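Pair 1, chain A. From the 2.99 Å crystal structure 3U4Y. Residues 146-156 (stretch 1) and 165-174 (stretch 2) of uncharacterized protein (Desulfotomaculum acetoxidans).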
# COMPACT_ATOMS: atom_id res chain seq x y z
N ASP A 146 10.78 -3.15 3.30
CA ASP A 146 11.86 -3.39 2.34
C ASP A 146 13.11 -2.56 2.64
O ASP A 146 13.04 -1.44 3.12
CB ASP A 146 11.38 -3.06 0.94
CG ASP A 146 10.17 -3.87 0.54
OD1 ASP A 146 9.21 -3.29 -0.00
OD2 ASP A 146 10.19 -5.09 0.77
N ARG A 147 14.27 -3.13 2.34
CA ARG A 147 15.53 -2.38 2.40
C ARG A 147 16.23 -2.43 1.03
O ARG A 147 16.91 -3.40 0.70
CB ARG A 147 16.43 -2.94 3.51
CG ARG A 147 15.86 -2.72 4.90
CD ARG A 147 16.97 -2.88 5.89
NE ARG A 147 18.12 -2.14 5.40
CZ ARG A 147 19.33 -2.17 5.93
NH1 ARG A 147 19.59 -2.93 6.99
NH2 ARG A 147 20.28 -1.43 5.40
N SER A 148 16.05 -1.38 0.25
CA SER A 148 16.25 -1.45 -1.20
C SER A 148 17.69 -1.68 -1.61
O SER A 148 17.96 -2.24 -2.66
CB SER A 148 15.70 -0.20 -1.89
OG SER A 148 16.01 0.99 -1.17
N SER A 149 18.63 -1.22 -0.79
CA SER A 149 20.04 -1.37 -1.13
C SER A 149 20.65 -2.64 -0.56
O SER A 149 21.58 -3.19 -1.13
CB SER A 149 20.83 -0.13 -0.72
OG SER A 149 20.48 0.95 -1.56
N ALA A 150 20.11 -3.13 0.55
CA ALA A 150 20.55 -4.40 1.12
C ALA A 150 19.80 -5.61 0.53
O ALA A 150 20.00 -6.73 0.97
CB ALA A 150 20.39 -4.38 2.63
N ASN A 151 18.95 -5.38 -0.46
CA ASN A 151 18.15 -6.43 -1.08
C ASN A 151 17.62 -7.48 -0.11
O ASN A 151 17.66 -8.68 -0.37
CB ASN A 151 18.95 -7.10 -2.18
CG ASN A 151 19.54 -6.11 -3.11
OD1 ASN A 151 18.93 -5.72 -4.10
ND2 ASN A 151 20.74 -5.68 -2.80
N THR A 152 17.09 -6.98 0.99
CA THR A 152 16.71 -7.78 2.13
C THR A 152 15.42 -7.16 2.64
O THR A 152 15.14 -6.00 2.36
CB THR A 152 17.78 -7.61 3.19
OG1 THR A 152 17.61 -8.58 4.21
CG2 THR A 152 17.67 -6.24 3.81
N VAL A 153 14.61 -7.92 3.38
CA VAL A 153 13.50 -7.28 4.12
C VAL A 153 13.71 -7.44 5.62
O VAL A 153 14.22 -8.45 6.08
CB VAL A 153 12.08 -7.78 3.72
CG1 VAL A 153 12.06 -8.24 2.28
CG2 VAL A 153 11.64 -8.87 4.60
N ARG A 154 13.33 -6.41 6.38
CA ARG A 154 13.55 -6.40 7.83
C ARG A 154 12.25 -6.49 8.59
O ARG A 154 11.22 -5.98 8.14
CB ARG A 154 14.28 -5.13 8.23
CG ARG A 154 14.76 -5.13 9.66
CD ARG A 154 15.91 -4.17 9.76
NE ARG A 154 16.31 -3.85 11.12
CZ ARG A 154 17.55 -3.49 11.44
NH1 ARG A 154 17.85 -3.20 12.69
NH2 ARG A 154 18.49 -3.46 10.52
N ARG A 155 12.31 -7.12 9.76
CA ARG A 155 11.11 -7.43 10.53
C ARG A 155 10.93 -6.59 11.79
O ARG A 155 11.78 -6.60 12.67
CB ARG A 155 11.12 -8.90 10.94
CG ARG A 155 10.44 -9.13 12.24
CD ARG A 155 10.41 -10.57 12.69
NE ARG A 155 9.50 -10.64 13.83
CZ ARG A 155 9.69 -11.38 14.91
NH1 ARG A 155 10.75 -12.15 15.03
NH2 ARG A 155 8.79 -11.34 15.88
N PHE A 156 9.80 -5.90 11.88
CA PHE A 156 9.48 -5.11 13.06
C PHE A 156 8.28 -5.60 13.85
O PHE A 156 7.59 -6.53 13.45
CB PHE A 156 9.27 -3.66 12.67
CG PHE A 156 10.51 -2.98 12.18
CD1 PHE A 156 11.20 -2.10 12.99
CD2 PHE A 156 10.98 -3.24 10.90
CE1 PHE A 156 12.35 -1.47 12.54
CE2 PHE A 156 12.13 -2.62 10.44
CZ PHE A 156 12.81 -1.73 11.26
N PHE A 165 8.88 -1.88 17.78
CA PHE A 165 10.12 -2.57 18.15
C PHE A 165 10.89 -2.99 16.91
O PHE A 165 10.32 -3.28 15.86
CB PHE A 165 9.82 -3.81 18.99
CG PHE A 165 9.11 -3.52 20.28
CD1 PHE A 165 9.82 -3.44 21.48
CD2 PHE A 165 7.73 -3.35 20.31
CE1 PHE A 165 9.17 -3.17 22.68
CE2 PHE A 165 7.07 -3.08 21.51
CZ PHE A 165 7.80 -3.00 22.69
N ASP A 166 12.21 -3.02 17.05
CA ASP A 166 13.09 -3.46 15.99
C ASP A 166 13.68 -4.81 16.36
O ASP A 166 14.43 -4.91 17.33
CB ASP A 166 14.20 -2.45 15.77
CG ASP A 166 14.91 -2.63 14.44
OD1 ASP A 166 14.76 -3.71 13.83
OD2 ASP A 166 15.60 -1.67 14.01
N THR A 167 13.36 -5.84 15.59
CA THR A 167 13.94 -7.16 15.82
C THR A 167 15.32 -7.29 15.18
O THR A 167 16.14 -8.10 15.61
CB THR A 167 13.02 -8.28 15.31
OG1 THR A 167 13.04 -8.30 13.88
CG2 THR A 167 11.61 -8.03 15.78
N GLY A 168 15.57 -6.47 14.16
CA GLY A 168 16.83 -6.50 13.43
C GLY A 168 17.07 -7.83 12.75
O GLY A 168 18.21 -8.26 12.58
N GLN A 169 15.99 -8.51 12.39
CA GLN A 169 16.10 -9.72 11.60
C GLN A 169 15.81 -9.31 10.18
O GLN A 169 14.79 -8.67 9.92
CB GLN A 169 15.11 -10.79 12.08
CG GLN A 169 15.39 -11.31 13.50
CD GLN A 169 14.45 -12.44 13.96
OE1 GLN A 169 13.35 -12.64 13.42
NE2 GLN A 169 14.89 -13.18 14.97
N GLU A 170 16.72 -9.64 9.27
CA GLU A 170 16.53 -9.38 7.84
C GLU A 170 16.56 -10.68 7.04
O GLU A 170 17.13 -11.67 7.48
CB GLU A 170 17.61 -8.43 7.32
CG GLU A 170 17.76 -7.15 8.11
CD GLU A 170 18.76 -6.20 7.49
OE1 GLU A 170 19.19 -6.47 6.34
OE2 GLU A 170 19.14 -5.20 8.14
N PHE A 171 15.94 -10.66 5.86
CA PHE A 171 15.72 -11.86 5.05
C PHE A 171 15.85 -11.54 3.58
O PHE A 171 15.34 -10.51 3.12
CB PHE A 171 14.31 -12.41 5.29
CG PHE A 171 13.93 -12.52 6.72
CD1 PHE A 171 14.41 -13.55 7.49
CD2 PHE A 171 13.09 -11.59 7.31
CE1 PHE A 171 14.06 -13.64 8.83
CE2 PHE A 171 12.74 -11.68 8.64
CZ PHE A 171 13.23 -12.71 9.40
N ILE A 172 16.48 -12.43 2.82
CA ILE A 172 16.66 -12.18 1.39
C ILE A 172 15.30 -11.89 0.77
O ILE A 172 14.31 -12.48 1.19
CB ILE A 172 17.28 -13.37 0.64
CG1 ILE A 172 18.52 -13.87 1.36
CG2 ILE A 172 17.68 -12.94 -0.77
CD1 ILE A 172 19.58 -12.82 1.46
N SER A 173 15.26 -11.02 -0.23
CA SER A 173 14.00 -10.65 -0.88
C SER A 173 13.73 -11.46 -2.14
O SER A 173 12.70 -11.30 -2.78
CB SER A 173 13.94 -9.14 -1.19
OG SER A 173 14.80 -8.74 -2.26
N GLY A 174 14.67 -12.33 -2.50
CA GLY A 174 14.54 -13.06 -3.74
C GLY A 174 15.38 -12.44 -4.82
O GLY A 174 16.46 -12.93 -5.12

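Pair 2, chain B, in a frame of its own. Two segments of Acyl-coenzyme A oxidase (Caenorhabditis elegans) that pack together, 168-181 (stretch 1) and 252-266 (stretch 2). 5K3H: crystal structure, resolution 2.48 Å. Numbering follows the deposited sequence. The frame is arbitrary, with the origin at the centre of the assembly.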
# COMPACT_ATOMS: atom_id res chain seq x y z
N THR B 168 -16.07 32.01 22.18
CA THR B 168 -16.36 32.60 23.47
C THR B 168 -17.56 33.53 23.29
O THR B 168 -17.57 34.38 22.38
CB THR B 168 -15.16 33.37 24.05
OG1 THR B 168 -14.01 32.52 24.13
CG2 THR B 168 -15.48 33.88 25.44
N TYR B 169 -18.59 33.32 24.11
CA TYR B 169 -19.80 34.11 23.97
C TYR B 169 -19.57 35.48 24.59
O TYR B 169 -19.30 35.59 25.79
CB TYR B 169 -21.00 33.43 24.61
CG TYR B 169 -22.23 34.25 24.31
CD1 TYR B 169 -22.52 34.61 23.00
CD2 TYR B 169 -23.09 34.69 25.32
CE1 TYR B 169 -23.62 35.36 22.69
CE2 TYR B 169 -24.21 35.45 25.01
CZ TYR B 169 -24.46 35.78 23.69
OH TYR B 169 -25.55 36.54 23.32
N ASP B 170 -19.72 36.53 23.77
CA ASP B 170 -19.58 37.91 24.20
C ASP B 170 -20.98 38.47 24.45
O ASP B 170 -21.68 38.84 23.51
CB ASP B 170 -18.84 38.70 23.13
CG ASP B 170 -18.55 40.13 23.53
OD1 ASP B 170 -19.34 40.72 24.30
OD2 ASP B 170 -17.52 40.68 23.07
N ILE B 171 -21.37 38.53 25.73
CA ILE B 171 -22.74 38.91 26.10
C ILE B 171 -23.02 40.37 25.76
O ILE B 171 -24.16 40.73 25.42
CB ILE B 171 -22.99 38.61 27.59
CG1 ILE B 171 -22.75 37.13 27.89
CG2 ILE B 171 -24.41 39.02 27.99
CD1 ILE B 171 -22.83 36.76 29.38
N GLY B 172 -22.02 41.24 25.88
CA GLY B 172 -22.24 42.64 25.58
C GLY B 172 -22.64 42.88 24.14
O GLY B 172 -23.56 43.66 23.86
N THR B 173 -21.98 42.20 23.20
CA THR B 173 -22.20 42.40 21.77
C THR B 173 -23.06 41.32 21.13
O THR B 173 -23.27 41.37 19.91
CB THR B 173 -20.86 42.49 21.05
OG1 THR B 173 -20.18 41.23 21.13
CG2 THR B 173 -20.00 43.54 21.73
N GLN B 174 -23.50 40.32 21.89
CA GLN B 174 -24.27 39.19 21.37
C GLN B 174 -23.59 38.56 20.16
O GLN B 174 -24.19 38.42 19.08
CB GLN B 174 -25.69 39.61 21.03
CG GLN B 174 -26.55 39.95 22.24
CD GLN B 174 -27.83 40.61 21.81
OE1 GLN B 174 -27.97 41.82 21.95
NE2 GLN B 174 -28.75 39.82 21.25
N GLU B 175 -22.33 38.19 20.34
CA GLU B 175 -21.49 37.61 19.31
C GLU B 175 -20.67 36.48 19.90
O GLU B 175 -20.39 36.46 21.10
CB GLU B 175 -20.55 38.65 18.71
CG GLU B 175 -21.17 39.62 17.75
CD GLU B 175 -20.19 40.70 17.40
OE1 GLU B 175 -19.61 41.30 18.34
OE2 GLU B 175 -19.94 40.91 16.20
N PHE B 176 -20.28 35.52 19.05
CA PHE B 176 -19.24 34.56 19.38
C PHE B 176 -17.90 35.02 18.82
O PHE B 176 -17.84 35.50 17.68
CB PHE B 176 -19.59 33.16 18.86
CG PHE B 176 -20.68 32.51 19.66
CD1 PHE B 176 -20.39 31.86 20.85
CD2 PHE B 176 -21.99 32.62 19.26
CE1 PHE B 176 -21.37 31.28 21.61
CE2 PHE B 176 -22.99 32.05 20.02
CZ PHE B 176 -22.68 31.37 21.20
N VAL B 177 -16.86 34.94 19.65
CA VAL B 177 -15.50 35.30 19.25
C VAL B 177 -14.76 33.98 19.04
O VAL B 177 -14.51 33.25 20.00
CB VAL B 177 -14.80 36.16 20.31
CG1 VAL B 177 -13.32 36.24 20.05
CG2 VAL B 177 -15.41 37.56 20.43
N LEU B 178 -14.42 33.65 17.80
CA LEU B 178 -13.70 32.42 17.49
C LEU B 178 -12.21 32.69 17.60
O LEU B 178 -11.74 33.75 17.19
CB LEU B 178 -14.05 31.93 16.08
CG LEU B 178 -15.26 31.01 15.85
CD1 LEU B 178 -16.45 31.36 16.70
CD2 LEU B 178 -15.67 31.11 14.38
N HIS B 179 -11.47 31.74 18.19
CA HIS B 179 -10.05 32.00 18.34
C HIS B 179 -9.21 30.73 18.24
O HIS B 179 -9.59 29.68 18.76
CB HIS B 179 -9.75 32.68 19.68
CG HIS B 179 -8.38 33.26 19.76
ND1 HIS B 179 -7.93 34.22 18.88
CD2 HIS B 179 -7.34 32.99 20.58
CE1 HIS B 179 -6.68 34.53 19.17
NE2 HIS B 179 -6.30 33.79 20.20
N THR B 180 -8.07 30.86 17.59
CA THR B 180 -7.11 29.77 17.49
C THR B 180 -5.90 30.12 18.36
O THR B 180 -5.04 30.90 17.93
CB THR B 180 -6.69 29.55 16.04
OG1 THR B 180 -7.86 29.29 15.25
CG2 THR B 180 -5.73 28.38 15.90
N PRO B 181 -5.83 29.63 19.60
CA PRO B 181 -4.79 30.14 20.50
C PRO B 181 -3.38 29.70 20.15
O PRO B 181 -2.45 30.48 20.35
CB PRO B 181 -5.23 29.61 21.88
CG PRO B 181 -6.12 28.49 21.62
CD PRO B 181 -6.81 28.77 20.30
N PHE B 252 -5.92 24.40 6.08
CA PHE B 252 -5.79 24.89 7.44
C PHE B 252 -6.60 26.17 7.63
O PHE B 252 -6.91 26.88 6.67
CB PHE B 252 -4.32 25.16 7.83
CG PHE B 252 -3.62 26.18 6.96
CD1 PHE B 252 -3.74 27.54 7.20
CD2 PHE B 252 -2.78 25.77 5.92
CE1 PHE B 252 -3.07 28.47 6.41
CE2 PHE B 252 -2.11 26.70 5.12
CZ PHE B 252 -2.25 28.05 5.37
N LEU B 253 -6.95 26.45 8.89
CA LEU B 253 -7.80 27.58 9.23
C LEU B 253 -7.52 28.04 10.65
O LEU B 253 -7.63 27.25 11.59
CB LEU B 253 -9.28 27.22 9.11
CG LEU B 253 -10.35 28.19 9.61
CD1 LEU B 253 -10.32 29.51 8.85
CD2 LEU B 253 -11.73 27.54 9.52
N GLY B 254 -7.20 29.33 10.79
CA GLY B 254 -7.02 29.93 12.10
C GLY B 254 -7.83 31.21 12.22
O GLY B 254 -8.07 31.91 11.24
N PHE B 255 -8.27 31.48 13.44
CA PHE B 255 -9.07 32.66 13.76
C PHE B 255 -8.29 33.54 14.73
O PHE B 255 -7.72 33.04 15.72
CB PHE B 255 -10.39 32.29 14.42
CG PHE B 255 -11.18 31.29 13.65
CD1 PHE B 255 -11.96 31.68 12.57
CD2 PHE B 255 -11.15 29.95 14.02
CE1 PHE B 255 -12.70 30.76 11.85
CE2 PHE B 255 -11.89 29.00 13.31
CZ PHE B 255 -12.67 29.41 12.23
N ASN B 256 -8.27 34.85 14.46
CA ASN B 256 -7.72 35.85 15.38
C ASN B 256 -8.90 36.66 15.93
O ASN B 256 -9.28 37.69 15.36
CB ASN B 256 -6.70 36.75 14.68
CG ASN B 256 -6.00 37.70 15.63
OD1 ASN B 256 -6.07 37.55 16.86
ND2 ASN B 256 -5.25 38.68 15.06
N ASN B 257 -9.48 36.19 17.03
CA ASN B 257 -10.63 36.81 17.69
C ASN B 257 -11.70 37.22 16.66
O ASN B 257 -12.07 38.39 16.53
CB ASN B 257 -10.17 38.00 18.55
CG ASN B 257 -9.38 37.55 19.79
OD1 ASN B 257 -9.87 36.73 20.59
ND2 ASN B 257 -8.16 38.08 19.95
N TYR B 258 -12.17 36.21 15.91
CA TYR B 258 -13.07 36.40 14.77
C TYR B 258 -14.52 36.34 15.22
O TYR B 258 -14.97 35.31 15.74
CB TYR B 258 -12.79 35.32 13.72
CG TYR B 258 -13.53 35.44 12.41
CD1 TYR B 258 -13.13 36.34 11.43
CD2 TYR B 258 -14.62 34.62 12.15
CE1 TYR B 258 -13.81 36.43 10.22
CE2 TYR B 258 -15.31 34.70 10.95
CZ TYR B 258 -14.90 35.60 9.99
OH TYR B 258 -15.60 35.66 8.80
N ARG B 259 -15.27 37.41 14.96
CA ARG B 259 -16.61 37.62 15.53
C ARG B 259 -17.72 37.24 14.55
O ARG B 259 -17.73 37.69 13.40
CB ARG B 259 -16.77 39.07 15.96
CG ARG B 259 -15.90 39.43 17.14
CD ARG B 259 -16.09 40.87 17.64
NE ARG B 259 -15.39 41.01 18.91
CZ ARG B 259 -15.97 41.00 20.11
NH1 ARG B 259 -17.30 40.90 20.22
NH2 ARG B 259 -15.22 41.10 21.20
N ILE B 260 -18.67 36.43 15.04
CA ILE B 260 -19.86 36.04 14.28
C ILE B 260 -21.09 36.25 15.18
O ILE B 260 -20.96 36.24 16.42
CB ILE B 260 -19.76 34.58 13.77
CG1 ILE B 260 -19.68 33.58 14.93
CG2 ILE B 260 -18.56 34.41 12.85
CD1 ILE B 260 -19.60 32.14 14.47
N PRO B 261 -22.27 36.49 14.60
CA PRO B 261 -23.47 36.71 15.42
C PRO B 261 -23.81 35.52 16.31
O PRO B 261 -23.43 34.38 16.04
CB PRO B 261 -24.58 36.95 14.38
CG PRO B 261 -23.85 37.39 13.14
CD PRO B 261 -22.51 36.75 13.17
N ARG B 262 -24.56 35.81 17.37
CA ARG B 262 -25.04 34.74 18.25
C ARG B 262 -25.75 33.65 17.47
O ARG B 262 -25.58 32.45 17.77
CB ARG B 262 -25.99 35.31 19.31
CG ARG B 262 -26.35 34.28 20.38
CD ARG B 262 -27.44 34.70 21.32
NE ARG B 262 -28.78 34.43 20.81
CZ ARG B 262 -29.56 35.32 20.21
NH1 ARG B 262 -29.12 36.57 20.03
NH2 ARG B 262 -30.77 34.98 19.80
N THR B 263 -26.56 34.03 16.48
CA THR B 263 -27.40 33.07 15.76
C THR B 263 -26.64 32.26 14.72
O THR B 263 -27.26 31.44 14.03
CB THR B 263 -28.57 33.80 15.10
OG1 THR B 263 -28.05 34.89 14.32
CG2 THR B 263 -29.54 34.34 16.15
N ASN B 264 -25.31 32.45 14.58
CA ASN B 264 -24.50 31.52 13.79
C ASN B 264 -24.17 30.24 14.53
O ASN B 264 -23.66 29.31 13.90
CB ASN B 264 -23.20 32.17 13.31
CG ASN B 264 -23.39 33.07 12.11
OD1 ASN B 264 -24.37 33.79 12.01
ND2 ASN B 264 -22.44 33.04 11.19
N LEU B 265 -24.41 30.18 15.85
CA LEU B 265 -24.45 28.90 16.55
C LEU B 265 -25.61 28.08 16.00
O LEU B 265 -26.76 28.54 16.00
CB LEU B 265 -24.63 29.13 18.06
CG LEU B 265 -25.00 27.90 18.92
CD1 LEU B 265 -23.82 26.95 19.07
CD2 LEU B 265 -25.55 28.28 20.29
N LEU B 266 -25.32 26.87 15.51
CA LEU B 266 -26.36 26.00 14.97
C LEU B 266 -27.22 25.48 16.12
O LEU B 266 -26.72 24.81 17.03
CB LEU B 266 -25.73 24.84 14.20
CG LEU B 266 -24.81 25.24 13.02
CD1 LEU B 266 -24.44 24.05 12.15
CD2 LEU B 266 -25.44 26.36 12.18
O HOH W 1 -4.96 33.60 15.78

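The sharpest difference between the two pairs is a reversal of charge at one matched site. In pair 1 the second strand carries an acid, Glu170(A), clasped by arginines from the first stretch; in pair 2 the superposed residue is Arg259(B), clasped by acids. Glu170(A) OE2 lies 2.6 Å from Arg147(A) NH1 and 3.0 Å from Arg154(A) NH2, forming a salt bridge with each, although the component hydrogen bonds are weak in angle. Arg259(B) NH1 forms salt bridges with Asp170(B) OD2 at 2.9 Å and Glu175(B) OE1 at 3.0 Å. Arg147(A) and Asp170(B) superpose, so that ion pair is kept with its polarity inverted. The second partner shifts: Arg154(A) matches Val177(B), whose CG2 lies over one face of the Arg259(B) guanidinium, while Glu175(B) matches Thr152(A).

These side chains stand on a common frame. Fourteen central residues superpose with an RMSD of 0.7 Å, and in each pair two antiparallel strands meet at about 150°. Val153(A) and Phe171(A) form a hydrogen-bonded pair, with Val153(A) N to Phe171(A) O at 2.7 Å and Phe171(A) N to Val153(A) O at 2.8 Å. Their counterparts Phe176(B) and Ile260(B) repeat it, with Phe176(B) N to Ile260(B) O at 2.8 Å and Ile260(B) N to Phe176(B) O at 2.9 Å. Even the loop before the strand matches: Asn151(A) and Gln174(B) both adopt positive phi, and each offers its carbonyl to a matched amide, weakly from Ser173(A) N to Asn151(A) O at 3.4 Å and more closely from Arg262(B) N to Gln174(B) O at 3.1 Å.

The sheet face bearing Val153(A) and Phe171(A) is apolar at that step, with Val153(A) CG2 4.1 Å from Phe171(A) CD2, but polar at the next. There Arg155(A) NH1 donates to Gln169(A) OE1 at 3.1 Å, with Thr167(A) CG2 over one face of the guanidinium. Pair 2 fills the matching position with Leu178(B), whose CD1 meets Ile260(B) CD1 at 3.9 Å and whose CD2 sits 4.1 Å from the centroid of the Phe255(B) ring, over its face. Phe176(B) extends this apolar surface, bringing CE2 within 3.9 Å of Leu265(B) CB.

The principle is that backbone register fixes which positions face one another, not what chemistry joins them. Charges can exchange strands, and an arginine, with its flat guanidinium at the end of a long chain, or a branched leucine can occupy the same site.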